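Local coordinates for protein ureidoglycolate hydrolase (Arabidopsis thaliana, PDB 4PXE) that hydrolyses (S)-ureidoglycolate to glyoxylate, ammonium and carbon dioxide as a manganese-dependent homodimer, a late step of plant purine breakdown, at residues A[112-117]-A[419-424]; A[82-87]-A[124-129]; A[213-218]-A[368-373]; A[67-72]-A[192-197]. One frame throughout, in Å; residues are numbered along the deposited sequence.

In the fold
From the N terminus, residues 67-72 open contact 4, 82-87 open contact 2 and 112-117 open contact 1. Contact 2 closes first, at 124-129, bringing parallel strands 86-91 and 129-133 together; it lies wholly within the span of contact 4, which closes at 192-197 by setting a hairpin turn against a loop far along the chain. Contact 3 then runs from 213-218 to 368-373, joining a short helix to strand 369-374. The helix pair of contact 1 closes last, at 419-424; its long span encloses contact 3 and crosses those of contacts 2 and 4. Contacts 1 and 2 touch through Leu424 and Val87 and through Ile115 and Leu129; contacts 3 and 4 lie on opposite sides of the chain's centre.

Contact 1: A[112-117]-A[419-424]; sequences IEAINV and VLSLTL
Ser421 presses its hydroxyl oxygen onto Ala114, and this is the tight part of the contact. OG lies 3.2 Å from Ala114 CA and 3.3 Å from Ala114 CB, so a small residue of one helix receives a small residue of the other. Ala114 CA and Ser421 CA are 4.9 Å apart, with the axes of the short segments 8.8 Å apart at closest approach and crossing at -64°. Ser421 OG stands anti to the carbonyl carbon (chi1 -66°), beside its own backbone N. From there it hydrogen-bonds to Val417 O, one turn back in the same helix, which satisfies this buried hydroxyl without any polar partner from 112-117. Val117 CG1 flanks Ser421 OG at 3.7 Å, one turn further along helix 105-120.

The packing is looser on the leucine side of the Ala114 methyl. Leu420 CD2 approaches Ala114 CB at 4.0 Å, while Leu424 CD1 only reaches 4.4 Å from that CB. No hydrogen bond joins the two segments, and the touching residues are all buried. The far flank of 112-117 is different: the side chain of Asn116 leaves the backbone away from the partner helix, and the residue is partly exposed.

Both helices belong to the metal-binding part of this M20-family hydrolase. Each packs on its own strand: Ile112 and Ile115 rest on Ile131 of strand 129-133, whereas Leu420 and Leu424 rest on Leu205 of strand 201-209. Helix 352-364 flanks helix 410-429 through Leu422 and Thr423, and Leu13 lies against Val117.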
loop_
_atom_site.group_PDB
_atom_site.type_symbol
_atom_site.label_atom_id
_atom_site.label_comp_id
_atom_site.label_asym_id
_atom_site.label_seq_id
_atom_site.Cartn_x
_atom_site.Cartn_y
_atom_site.Cartn_z
ATOM N N ILE A 112 8.600 -24.559 26.820
ATOM C CA ILE A 112 8.653 -26.006 26.597
ATOM C C ILE A 112 10.000 -26.544 27.085
ATOM O O ILE A 112 10.055 -27.569 27.772
ATOM C CB ILE A 112 8.384 -26.374 25.122
ATOM C CG1 ILE A 112 6.978 -25.915 24.720
ATOM C CG2 ILE A 112 8.531 -27.884 24.916
ATOM C CD1 ILE A 112 6.668 -26.058 23.239
ATOM N N GLU A 113 11.078 -25.831 26.776
ATOM C CA GLU A 113 12.393 -26.232 27.266
ATOM C C GLU A 113 12.448 -26.201 28.796
ATOM O O GLU A 113 13.070 -27.062 29.407
ATOM C CB GLU A 113 13.513 -25.380 26.648
ATOM C CG GLU A 113 14.932 -25.722 27.144
ATOM C CD GLU A 113 15.412 -27.127 26.761
ATOM O OE1 GLU A 113 14.774 -27.804 25.922
ATOM O OE2 GLU A 113 16.455 -27.559 27.308
ATOM N N ALA A 114 11.769 -25.243 29.419
ATOM C CA ALA A 114 11.705 -25.191 30.875
ATOM C C ALA A 114 11.045 -26.437 31.469
ATOM O O ALA A 114 11.499 -26.960 32.498
ATOM C CB ALA A 114 10.962 -23.937 31.323
ATOM N N ILE A 115 9.992 -26.927 30.823
ATOM C CA ILE A 115 9.350 -28.171 31.251
ATOM C C ILE A 115 10.333 -29.333 31.144
ATOM O O ILE A 115 10.487 -30.130 32.072
ATOM C CB ILE A 115 8.100 -28.485 30.404
ATOM C CG1 ILE A 115 7.002 -27.464 30.686
ATOM C CG2 ILE A 115 7.591 -29.886 30.689
ATOM C CD1 ILE A 115 6.538 -27.434 32.100
ATOM N N ASN A 116 11.003 -29.427 30.005
ATOM C CA ASN A 116 11.983 -30.488 29.789
ATOM C C ASN A 116 13.151 -30.433 30.775
ATOM O O ASN A 116 13.606 -31.472 31.268
ATOM C CB ASN A 116 12.448 -30.484 28.331
ATOM C CG ASN A 116 11.354 -30.972 27.382
ATOM O OD1 ASN A 116 10.614 -31.902 27.711
ATOM N ND2 ASN A 116 11.246 -30.349 26.219
ATOM N N VAL A 117 13.602 -29.222 31.093
ATOM C CA VAL A 117 14.638 -28.997 32.095
ATOM C C VAL A 117 14.197 -29.530 33.466
ATOM O O VAL A 117 14.938 -30.263 34.133
ATOM C CB VAL A 117 14.972 -27.486 32.215
ATOM C CG1 VAL A 117 15.716 -27.180 33.515
ATOM C CG2 VAL A 117 15.761 -26.995 30.989
ATOM N N VAL A 419 15.740 -19.417 34.850
ATOM C CA VAL A 419 14.950 -18.610 35.775
ATOM C C VAL A 419 13.470 -18.979 35.683
ATOM O O VAL A 419 12.786 -19.107 36.701
ATOM C CB VAL A 419 15.156 -17.106 35.535
ATOM C CG1 VAL A 419 14.187 -16.277 36.396
ATOM C CG2 VAL A 419 16.601 -16.721 35.814
ATOM N N LEU A 420 12.982 -19.188 34.466
ATOM C CA LEU A 420 11.600 -19.618 34.282
ATOM C C LEU A 420 11.322 -20.967 34.947
ATOM O O LEU A 420 10.331 -21.111 35.668
ATOM C CB LEU A 420 11.252 -19.673 32.799
ATOM C CG LEU A 420 9.818 -20.097 32.488
ATOM C CD1 LEU A 420 8.809 -19.147 33.125
ATOM C CD2 LEU A 420 9.604 -20.166 30.973
ATOM N N SER A 421 12.201 -21.942 34.717
ATOM C CA SER A 421 12.072 -23.262 35.329
ATOM C C SER A 421 11.998 -23.175 36.847
ATOM O O SER A 421 11.131 -23.786 37.490
ATOM C CB SER A 421 13.265 -24.135 34.951
ATOM O OG SER A 421 13.295 -24.416 33.562
ATOM N N LEU A 422 12.927 -22.427 37.426
ATOM C CA LEU A 422 13.044 -22.374 38.877
ATOM C C LEU A 422 11.894 -21.578 39.485
ATOM O O LEU A 422 11.392 -21.925 40.554
ATOM C CB LEU A 422 14.404 -21.784 39.268
ATOM C CG LEU A 422 14.782 -21.836 40.747
ATOM C CD1 LEU A 422 14.601 -23.248 41.332
ATOM C CD2 LEU A 422 16.212 -21.367 40.898
ATOM N N THR A 423 11.459 -20.522 38.807
ATOM C CA THR A 423 10.318 -19.745 39.289
ATOM C C THR A 423 9.022 -20.561 39.211
ATOM O O THR A 423 8.218 -20.541 40.148
ATOM C CB THR A 423 10.156 -18.413 38.507
ATOM O OG1 THR A 423 11.382 -17.668 38.559
ATOM C CG2 THR A 423 9.050 -17.568 39.124
ATOM N N LEU A 424 8.826 -21.298 38.119
ATOM C CA LEU A 424 7.675 -22.201 37.986
ATOM C C LEU A 424 7.663 -23.211 39.126
ATOM O O LEU A 424 6.609 -23.484 39.707
ATOM C CB LEU A 424 7.733 -22.959 36.657
ATOM C CG LEU A 424 7.390 -22.181 35.387
ATOM C CD1 LEU A 424 7.740 -23.024 34.174
ATOM C CD2 LEU A 424 5.918 -21.780 35.363
#

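Contact 2: A[82-87]-A[124-129]; sequences PNLPAV and KPKRSL
Ser128 OG is held by Gly79 N and by a water that stands 2.6 Å from it and donates to Pro82 O, so the hydroxyl is tied through this water to the loop at Pro82. A second water spans the same gap through the backbone: it donates to Leu84 O and accepts from Ser128 N, at 2.9 Å. The direct link follows, Val87 N to Ser128 O at 2.9 Å, nearly straight at the hydrogen (159°). This bond belongs to the parallel pairing of strands 86-91 and 129-133 in the metal-binding part of the M20 fold, where Val87 bridges to Leu129. Leu129 CA adds a CA-H...O contact to Val87 O (3.3 Å), and their side chains lie side by side pointing the same way, Leu129 CD2 meeting Val87 CB. Beside the bridge the Arg127 chain runs extended from CG to NE past Pro85. Its CD lies 3.4 Å from Pro85 O, which sits at the edge of the guanidinium, in plane. Leu84 CD1 covers one face near the rim, 4.3 Å above the plane, and meets Arg127 CG and Lys126 CE. Arg127 also makes a cation-pi contact with Phe202, while Lys126 NZ bonds to Asp430 O at the C terminus.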
loop_
_atom_site.group_PDB
_atom_site.type_symbol
_atom_site.label_atom_id
_atom_site.label_comp_id
_atom_site.label_asym_id
_atom_site.label_seq_id
_atom_site.Cartn_x
_atom_site.Cartn_y
_atom_site.Cartn_z
ATOM N N PRO A 82 -3.833 -31.639 41.257
ATOM C CA PRO A 82 -4.288 -31.084 39.975
ATOM C C PRO A 82 -5.524 -30.190 40.064
ATOM O O PRO A 82 -5.818 -29.476 39.106
ATOM C CB PRO A 82 -4.584 -32.332 39.139
ATOM C CG PRO A 82 -4.898 -33.395 40.151
ATOM C CD PRO A 82 -4.015 -33.101 41.322
ATOM N N ASN A 83 -6.237 -30.221 41.187
ATOM C CA ASN A 83 -7.412 -29.365 41.344
ATOM C C ASN A 83 -7.065 -27.928 41.737
ATOM O O ASN A 83 -7.907 -27.035 41.647
ATOM C CB ASN A 83 -8.401 -29.973 42.346
ATOM C CG ASN A 83 -8.987 -31.293 41.865
ATOM O OD1 ASN A 83 -9.134 -31.522 40.663
ATOM N ND2 ASN A 83 -9.322 -32.172 42.808
ATOM N N LEU A 84 -5.827 -27.699 42.169
ATOM C CA LEU A 84 -5.395 -26.346 42.499
ATOM C C LEU A 84 -5.227 -25.541 41.220
ATOM O O LEU A 84 -4.879 -26.101 40.182
ATOM C CB LEU A 84 -4.068 -26.368 43.252
ATOM C CG LEU A 84 -4.072 -27.002 44.645
ATOM C CD1 LEU A 84 -2.662 -27.011 45.201
ATOM C CD2 LEU A 84 -5.010 -26.242 45.567
ATOM N N PRO A 85 -5.492 -24.228 41.290
ATOM C CA PRO A 85 -5.156 -23.355 40.159
ATOM C C PRO A 85 -3.692 -23.557 39.758
ATOM O O PRO A 85 -2.808 -23.560 40.620
ATOM C CB PRO A 85 -5.376 -21.954 40.730
ATOM C CG PRO A 85 -6.461 -22.154 41.770
ATOM C CD PRO A 85 -6.177 -23.499 42.375
ATOM N N ALA A 86 -3.456 -23.742 38.461
ATOM C CA ALA A 86 -2.128 -24.080 37.950
ATOM C C ALA A 86 -1.231 -22.855 37.841
ATOM O O ALA A 86 -1.695 -21.723 37.902
ATOM C CB ALA A 86 -2.247 -24.751 36.594
ATOM N N VAL A 87 0.069 -23.099 37.705
ATOM C CA VAL A 87 1.009 -22.035 37.355
ATOM C C VAL A 87 1.153 -22.037 35.844
ATOM O O VAL A 87 1.513 -23.056 35.255
ATOM C CB VAL A 87 2.389 -22.260 37.994
ATOM C CG1 VAL A 87 3.281 -21.039 37.785
ATOM C CG2 VAL A 87 2.236 -22.574 39.483
ATOM N N LYS A 124 8.975 -32.658 40.860
ATOM C CA LYS A 124 7.618 -33.158 41.044
ATOM C C LYS A 124 6.681 -32.007 41.416
ATOM O O LYS A 124 6.620 -31.616 42.574
ATOM C CB LYS A 124 7.603 -34.225 42.145
ATOM C CG LYS A 124 8.379 -35.488 41.780
ATOM C CD LYS A 124 7.662 -36.280 40.693
ATOM C CE LYS A 124 8.306 -37.649 40.456
ATOM N NZ LYS A 124 9.625 -37.561 39.752
ATOM N N PRO A 125 5.957 -31.453 40.426
ATOM C CA PRO A 125 5.085 -30.312 40.734
ATOM C C PRO A 125 3.927 -30.660 41.673
ATOM O O PRO A 125 3.375 -31.761 41.595
ATOM C CB PRO A 125 4.557 -29.886 39.354
ATOM C CG PRO A 125 4.706 -31.078 38.490
ATOM C CD PRO A 125 5.891 -31.848 39.010
ATOM N N LYS A 126 3.584 -29.724 42.555
ATOM C CA LYS A 126 2.370 -29.823 43.355
ATOM C C LYS A 126 1.220 -29.257 42.524
ATOM O O LYS A 126 0.370 -30.001 42.035
ATOM C CB LYS A 126 2.522 -29.068 44.673
ATOM C CG LYS A 126 1.328 -29.240 45.595
ATOM C CD LYS A 126 1.490 -28.460 46.884
ATOM C CE LYS A 126 1.242 -26.983 46.659
ATOM N NZ LYS A 126 1.213 -26.235 47.947
ATOM N N ARG A 127 1.208 -27.938 42.338
ATOM C CA ARG A 127 0.336 -27.330 41.340
ATOM C C ARG A 127 0.801 -27.718 39.950
ATOM O O ARG A 127 2.006 -27.783 39.691
ATOM C CB ARG A 127 0.381 -25.808 41.440
ATOM C CG ARG A 127 -0.166 -25.281 42.724
ATOM C CD ARG A 127 -0.165 -23.779 42.715
ATOM N NE ARG A 127 -0.826 -23.280 43.911
ATOM C CZ ARG A 127 -0.218 -23.178 45.076
ATOM N NH1 ARG A 127 1.048 -23.551 45.161
ATOM N NH2 ARG A 127 -0.868 -22.718 46.142
ATOM N N SER A 128 -0.150 -27.958 39.053
ATOM C CA SER A 128 0.174 -28.259 37.669
ATOM C C SER A 128 0.883 -27.075 37.046
ATOM O O SER A 128 0.733 -25.939 37.504
ATOM C CB SER A 128 -1.095 -28.559 36.871
ATOM O OG SER A 128 -1.750 -29.700 37.411
ATOM N N LEU A 129 1.664 -27.356 36.013
ATOM C CA LEU A 129 2.241 -26.301 35.193
ATOM C C LEU A 129 1.572 -26.335 33.832
ATOM O O LEU A 129 1.346 -27.409 33.275
ATOM C CB LEU A 129 3.753 -26.501 35.056
ATOM C CG LEU A 129 4.552 -26.636 36.355
ATOM C CD1 LEU A 129 6.025 -26.810 36.026
ATOM C CD2 LEU A 129 4.335 -25.434 37.264
HETATM O O HOH W 1 -4.323 -29.530 36.891
HETATM O O HOH W 2 -2.812 -27.827 40.112
#

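Contact 3: A[213-218]-A[368-373]; sequences PILEDE and SHKMMI
Lys370 NZ forms a salt bridge with Glu218, donating to OE1 at 3.0 Å; this oxygen is met on its syn side, 16° out of the carboxylate plane. A weak second bond reaches Glu218 OE2 at 3.4 Å. The lysine chain bends at chi3 (-66°), which turns CE before NZ reaches the acid, and the two side chains cross at about a right angle. Ile214, whose side chain crosses the lysine in the same way, sets CG2 against its end, 3.9 Å from Lys370 NZ and 4.0 Å from Lys370 CD. An alanine in place of Lys370 would probably leave the Glu218 carboxylate without its charged mate and open a gap beside Ile214 CG2. The contact sets the short helix 214-218 against strand 369-374, which pairs in parallel with strand 222-239. Their segment axes run at 142° and come no nearer than 10.1 Å, a distance filled by side chains. Met372, bent at its last torsion, fills the inner part: its SD meets Leu215 CD2 at 3.9 Å and its CE meets Ile214 CB. Phe393 of strand 389-394 backs both Leu215 and Met372. Substrate-binding Glu210 accepts the backbone N-H groups of Ile214 and Leu215 with its two carboxylate oxygens.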
loop_
_atom_site.group_PDB
_atom_site.type_symbol
_atom_site.label_atom_id
_atom_site.label_comp_id
_atom_site.label_asym_id
_atom_site.label_seq_id
_atom_site.Cartn_x
_atom_site.Cartn_y
_atom_site.Cartn_z
ATOM N N PRO A 213 17.890 -2.054 25.123
ATOM C CA PRO A 213 19.329 -2.288 25.253
ATOM C C PRO A 213 19.817 -2.284 26.701
ATOM O O PRO A 213 21.019 -2.409 26.901
ATOM C CB PRO A 213 19.917 -1.079 24.530
ATOM C CG PRO A 213 18.959 0.022 24.900
ATOM C CD PRO A 213 17.581 -0.626 24.913
ATOM N N ILE A 214 18.924 -2.146 27.674
ATOM C CA ILE A 214 19.339 -1.900 29.055
ATOM C C ILE A 214 20.138 -3.044 29.677
ATOM O O ILE A 214 21.223 -2.817 30.222
ATOM C CB ILE A 214 18.141 -1.529 29.954
ATOM C CG1 ILE A 214 17.470 -0.247 29.451
ATOM C CG2 ILE A 214 18.594 -1.397 31.411
ATOM C CD1 ILE A 214 18.331 0.982 29.563
ATOM N N LEU A 215 19.634 -4.270 29.584
ATOM C CA LEU A 215 20.342 -5.395 30.188
ATOM C C LEU A 215 21.694 -5.578 29.519
ATOM O O LEU A 215 22.705 -5.789 30.195
ATOM C CB LEU A 215 19.518 -6.682 30.096
ATOM C CG LEU A 215 18.212 -6.710 30.887
ATOM C CD1 LEU A 215 17.415 -7.942 30.509
ATOM C CD2 LEU A 215 18.469 -6.681 32.401
ATOM N N GLU A 216 21.726 -5.482 28.196
ATOM C CA GLU A 216 22.990 -5.606 27.492
ATOM C C GLU A 216 23.973 -4.507 27.908
ATOM O O GLU A 216 25.136 -4.787 28.217
ATOM C CB GLU A 216 22.753 -5.578 25.983
ATOM C CG GLU A 216 24.026 -5.741 25.181
ATOM C CD GLU A 216 23.770 -5.821 23.707
ATOM O OE1 GLU A 216 23.474 -4.778 23.100
ATOM O OE2 GLU A 216 23.878 -6.947 23.174
ATOM N N ASP A 217 23.512 -3.254 27.935
ATOM C CA ASP A 217 24.400 -2.131 28.238
ATOM C C ASP A 217 24.953 -2.224 29.656
ATOM O O ASP A 217 26.097 -1.842 29.902
ATOM C CB ASP A 217 23.676 -0.787 28.091
ATOM C CG ASP A 217 23.345 -0.442 26.655
ATOM O OD1 ASP A 217 23.945 -1.024 25.728
ATOM O OD2 ASP A 217 22.486 0.450 26.468
ATOM N N GLU A 218 24.142 -2.720 30.584
ATOM C CA GLU A 218 24.539 -2.767 31.994
ATOM C C GLU A 218 25.255 -4.064 32.372
ATOM O O GLU A 218 25.707 -4.226 33.506
ATOM C CB GLU A 218 23.332 -2.495 32.897
ATOM C CG GLU A 218 22.817 -1.087 32.644
ATOM C CD GLU A 218 21.649 -0.659 33.502
ATOM O OE1 GLU A 218 21.266 -1.386 34.436
ATOM O OE2 GLU A 218 21.118 0.440 33.216
ATOM N N SER A 368 22.806 -12.112 37.492
ATOM C CA SER A 368 22.584 -10.721 37.853
ATOM C C SER A 368 21.244 -10.246 37.288
ATOM O O SER A 368 20.788 -10.728 36.243
ATOM C CB SER A 368 23.716 -9.851 37.325
ATOM O OG SER A 368 23.776 -9.926 35.908
ATOM N N HIS A 369 20.612 -9.301 37.975
ATOM C CA HIS A 369 19.280 -8.866 37.566
ATOM C C HIS A 369 18.967 -7.466 38.050
ATOM O O HIS A 369 19.619 -6.956 38.961
ATOM C CB HIS A 369 18.222 -9.843 38.071
ATOM C CG HIS A 369 18.368 -10.191 39.519
ATOM N ND1 HIS A 369 17.647 -9.565 40.511
ATOM C CD2 HIS A 369 19.176 -11.082 40.142
ATOM C CE1 HIS A 369 17.990 -10.070 41.684
ATOM N NE2 HIS A 369 18.915 -10.994 41.487
ATOM N N LYS A 370 17.990 -6.834 37.404
ATOM C CA LYS A 370 17.476 -5.563 37.885
ATOM C C LYS A 370 15.981 -5.503 37.647
ATOM O O LYS A 370 15.443 -6.261 36.843
ATOM C CB LYS A 370 18.160 -4.388 37.187
ATOM C CG LYS A 370 17.651 -4.142 35.773
ATOM C CD LYS A 370 18.304 -2.925 35.122
ATOM C CE LYS A 370 17.926 -1.637 35.832
ATOM N NZ LYS A 370 18.521 -0.443 35.179
ATOM N N MET A 371 15.318 -4.603 38.367
ATOM C CA MET A 371 13.906 -4.328 38.171
ATOM C C MET A 371 13.758 -3.369 37.009
ATOM O O MET A 371 14.505 -2.397 36.902
ATOM C CB MET A 371 13.334 -3.662 39.423
ATOM C CG MET A 371 13.497 -4.476 40.692
ATOM S SD MET A 371 12.516 -5.967 40.617
ATOM C CE MET A 371 12.898 -6.703 42.211
ATOM N N MET A 372 12.779 -3.613 36.149
ATOM C CA MET A 372 12.570 -2.700 35.027
ATOM C C MET A 372 11.154 -2.802 34.498
ATOM O O MET A 372 10.412 -3.711 34.866
ATOM C CB MET A 372 13.606 -2.954 33.921
ATOM C CG MET A 372 13.578 -4.360 33.346
ATOM S SD MET A 372 15.054 -4.829 32.399
ATOM C CE MET A 372 15.040 -3.590 31.115
ATOM N N ILE A 373 10.775 -1.857 33.643
ATOM C CA ILE A 373 9.439 -1.877 33.063
ATOM C C ILE A 373 9.492 -2.369 31.622
ATOM O O ILE A 373 10.547 -2.352 30.988
ATOM C CB ILE A 373 8.758 -0.491 33.113
ATOM C CG1 ILE A 373 9.378 0.462 32.081
ATOM C CG2 ILE A 373 8.809 0.071 34.534
ATOM C CD1 ILE A 373 8.405 1.489 31.519
#

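Contact 4: A[67-72]-A[192-197]; sequences EDAVGN and SSVFLK
Asp68 sets CG between its backbone N and carbonyl carbon (chi1 67°), and Val194 has CG1 anti to its backbone N (chi1 175°); Asp68 OD2 and Val194 CG1 then meet at 3.5 Å, the side chains at about a right angle. The carboxylate is locked by its own turn. OD1 accepts from Val70 N, making an Asx turn, and from Asn72 N at 3.0 Å, the two donors coming from opposite faces of its plane. OD2 uses its syn lone pair for Asn72 ND2 (2.9 Å). An alanine at Asp68 would probably leave the N-H groups of Val70 and Asn72 without this acceptor and set the Asn72 amide looser.

Val194 CG2 packs on Ala69 CB at 4.0 Å and also meets Val70 CG1, at 4.2 Å. Two waters complete the joint: one donates to Asp68 OD2 and Val194 O, the other accepts from Ala69 N and donates to Ser193 OG, which also bonds to Asp189.

The type I turn from Asp68 to Gly71 connects antiparallel strands 64-67 and 73-77, a beta hairpin. Leu152 of helix 147-152 touches Asp68 and Asn72, Leu151 touches Val194, and Thr135 N binds Asn72 OD1 from beyond strand 129-133.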
loop_
_atom_site.group_PDB
_atom_site.type_symbol
_atom_site.label_atom_id
_atom_site.label_comp_id
_atom_site.label_asym_id
_atom_site.label_seq_id
_atom_site.Cartn_x
_atom_site.Cartn_y
_atom_site.Cartn_z
ATOM N N GLU A 67 -6.856 -27.104 22.817
ATOM C CA GLU A 67 -7.049 -25.818 22.160
ATOM C C GLU A 67 -8.441 -25.295 22.429
ATOM O O GLU A 67 -9.393 -26.072 22.549
ATOM C CB GLU A 67 -6.867 -25.944 20.652
ATOM C CG GLU A 67 -5.486 -26.355 20.223
ATOM C CD GLU A 67 -5.323 -26.316 18.726
ATOM O OE1 GLU A 67 -5.168 -25.210 18.162
ATOM O OE2 GLU A 67 -5.356 -27.388 18.101
ATOM N N ASP A 68 -8.571 -23.978 22.524
ATOM C CA ASP A 68 -9.891 -23.386 22.705
ATOM C C ASP A 68 -10.479 -22.924 21.369
ATOM O O ASP A 68 -9.906 -23.180 20.307
ATOM C CB ASP A 68 -9.902 -22.285 23.784
ATOM C CG ASP A 68 -9.095 -21.039 23.397
ATOM O OD1 ASP A 68 -8.812 -20.846 22.201
ATOM O OD2 ASP A 68 -8.771 -20.259 24.325
ATOM N N ALA A 69 -11.625 -22.253 21.433
ATOM C CA ALA A 69 -12.395 -21.935 20.233
ATOM C C ALA A 69 -11.664 -21.049 19.217
ATOM O O ALA A 69 -11.968 -21.087 18.025
ATOM C CB ALA A 69 -13.733 -21.317 20.621
ATOM N N VAL A 70 -10.698 -20.264 19.685
ATOM C CA VAL A 70 -9.978 -19.354 18.791
ATOM C C VAL A 70 -8.538 -19.784 18.541
ATOM O O VAL A 70 -7.794 -19.105 17.832
ATOM C CB VAL A 70 -9.985 -17.890 19.301
ATOM C CG1 VAL A 70 -11.415 -17.359 19.401
ATOM C CG2 VAL A 70 -9.264 -17.764 20.630
ATOM N N GLY A 71 -8.138 -20.900 19.136
ATOM C CA GLY A 71 -6.827 -21.442 18.841
ATOM C C GLY A 71 -5.734 -21.098 19.832
ATOM O O GLY A 71 -4.556 -21.276 19.517
ATOM N N ASN A 72 -6.095 -20.606 21.013
ATOM C CA ASN A 72 -5.126 -20.619 22.106
ATOM C C ASN A 72 -4.815 -22.075 22.400
ATOM O O ASN A 72 -5.720 -22.916 22.456
ATOM C CB ASN A 72 -5.654 -19.932 23.371
ATOM C CG ASN A 72 -5.941 -18.452 23.178
ATOM O OD1 ASN A 72 -5.111 -17.684 22.681
ATOM N ND2 ASN A 72 -7.121 -18.035 23.605
ATOM N N SER A 192 -17.646 -16.842 24.373
ATOM C CA SER A 192 -17.599 -16.774 25.825
ATOM C C SER A 192 -16.914 -18.010 26.401
ATOM O O SER A 192 -16.404 -17.977 27.521
ATOM C CB SER A 192 -19.019 -16.655 26.395
ATOM O OG SER A 192 -18.993 -16.459 27.795
ATOM N N SER A 193 -16.914 -19.094 25.629
ATOM C CA SER A 193 -16.266 -20.342 26.017
ATOM C C SER A 193 -14.771 -20.153 26.270
ATOM O O SER A 193 -14.146 -20.941 26.973
ATOM C CB SER A 193 -16.453 -21.395 24.923
ATOM O OG SER A 193 -15.771 -21.015 23.736
ATOM N N VAL A 194 -14.206 -19.102 25.686
ATOM C CA VAL A 194 -12.773 -18.837 25.781
ATOM C C VAL A 194 -12.406 -18.206 27.126
ATOM O O VAL A 194 -11.291 -18.389 27.627
ATOM C CB VAL A 194 -12.316 -17.931 24.609
ATOM C CG1 VAL A 194 -10.846 -17.529 24.752
ATOM C CG2 VAL A 194 -12.537 -18.640 23.290
ATOM N N PHE A 195 -13.353 -17.479 27.714
ATOM C CA PHE A 195 -13.115 -16.716 28.936
ATOM C C PHE A 195 -12.611 -17.603 30.069
ATOM O O PHE A 195 -13.172 -18.671 30.326
ATOM C CB PHE A 195 -14.404 -16.037 29.426
ATOM C CG PHE A 195 -14.977 -15.015 28.480
ATOM C CD1 PHE A 195 -14.342 -14.681 27.295
ATOM C CD2 PHE A 195 -16.166 -14.371 28.796
ATOM C CE1 PHE A 195 -14.883 -13.741 26.443
ATOM C CE2 PHE A 195 -16.712 -13.428 27.948
ATOM C CZ PHE A 195 -16.066 -13.111 26.770
ATOM N N LEU A 196 -11.569 -17.145 30.758
ATOM C CA LEU A 196 -11.107 -17.825 31.961
ATOM C C LEU A 196 -11.712 -17.156 33.181
ATOM O O LEU A 196 -11.804 -15.930 33.254
ATOM C CB LEU A 196 -9.581 -17.782 32.075
ATOM C CG LEU A 196 -8.802 -18.390 30.916
ATOM C CD1 LEU A 196 -7.318 -18.378 31.237
ATOM C CD2 LEU A 196 -9.296 -19.797 30.615
ATOM N N LYS A 197 -12.120 -17.969 34.144
ATOM C CA LYS A 197 -12.571 -17.449 35.421
ATOM C C LYS A 197 -11.400 -16.761 36.116
ATOM O O LYS A 197 -10.260 -17.215 36.028
ATOM C CB LYS A 197 -13.107 -18.592 36.284
ATOM C CG LYS A 197 -14.409 -18.276 37.002
ATOM C CD LYS A 197 -14.153 -17.715 38.389
ATOM C CE LYS A 197 -13.543 -18.770 39.300
ATOM N NZ LYS A 197 -14.439 -19.953 39.465
HETATM O O HOH W 3 -9.855 -20.782 26.775
HETATM O O HOH W 4 -13.275 -22.369 23.749
#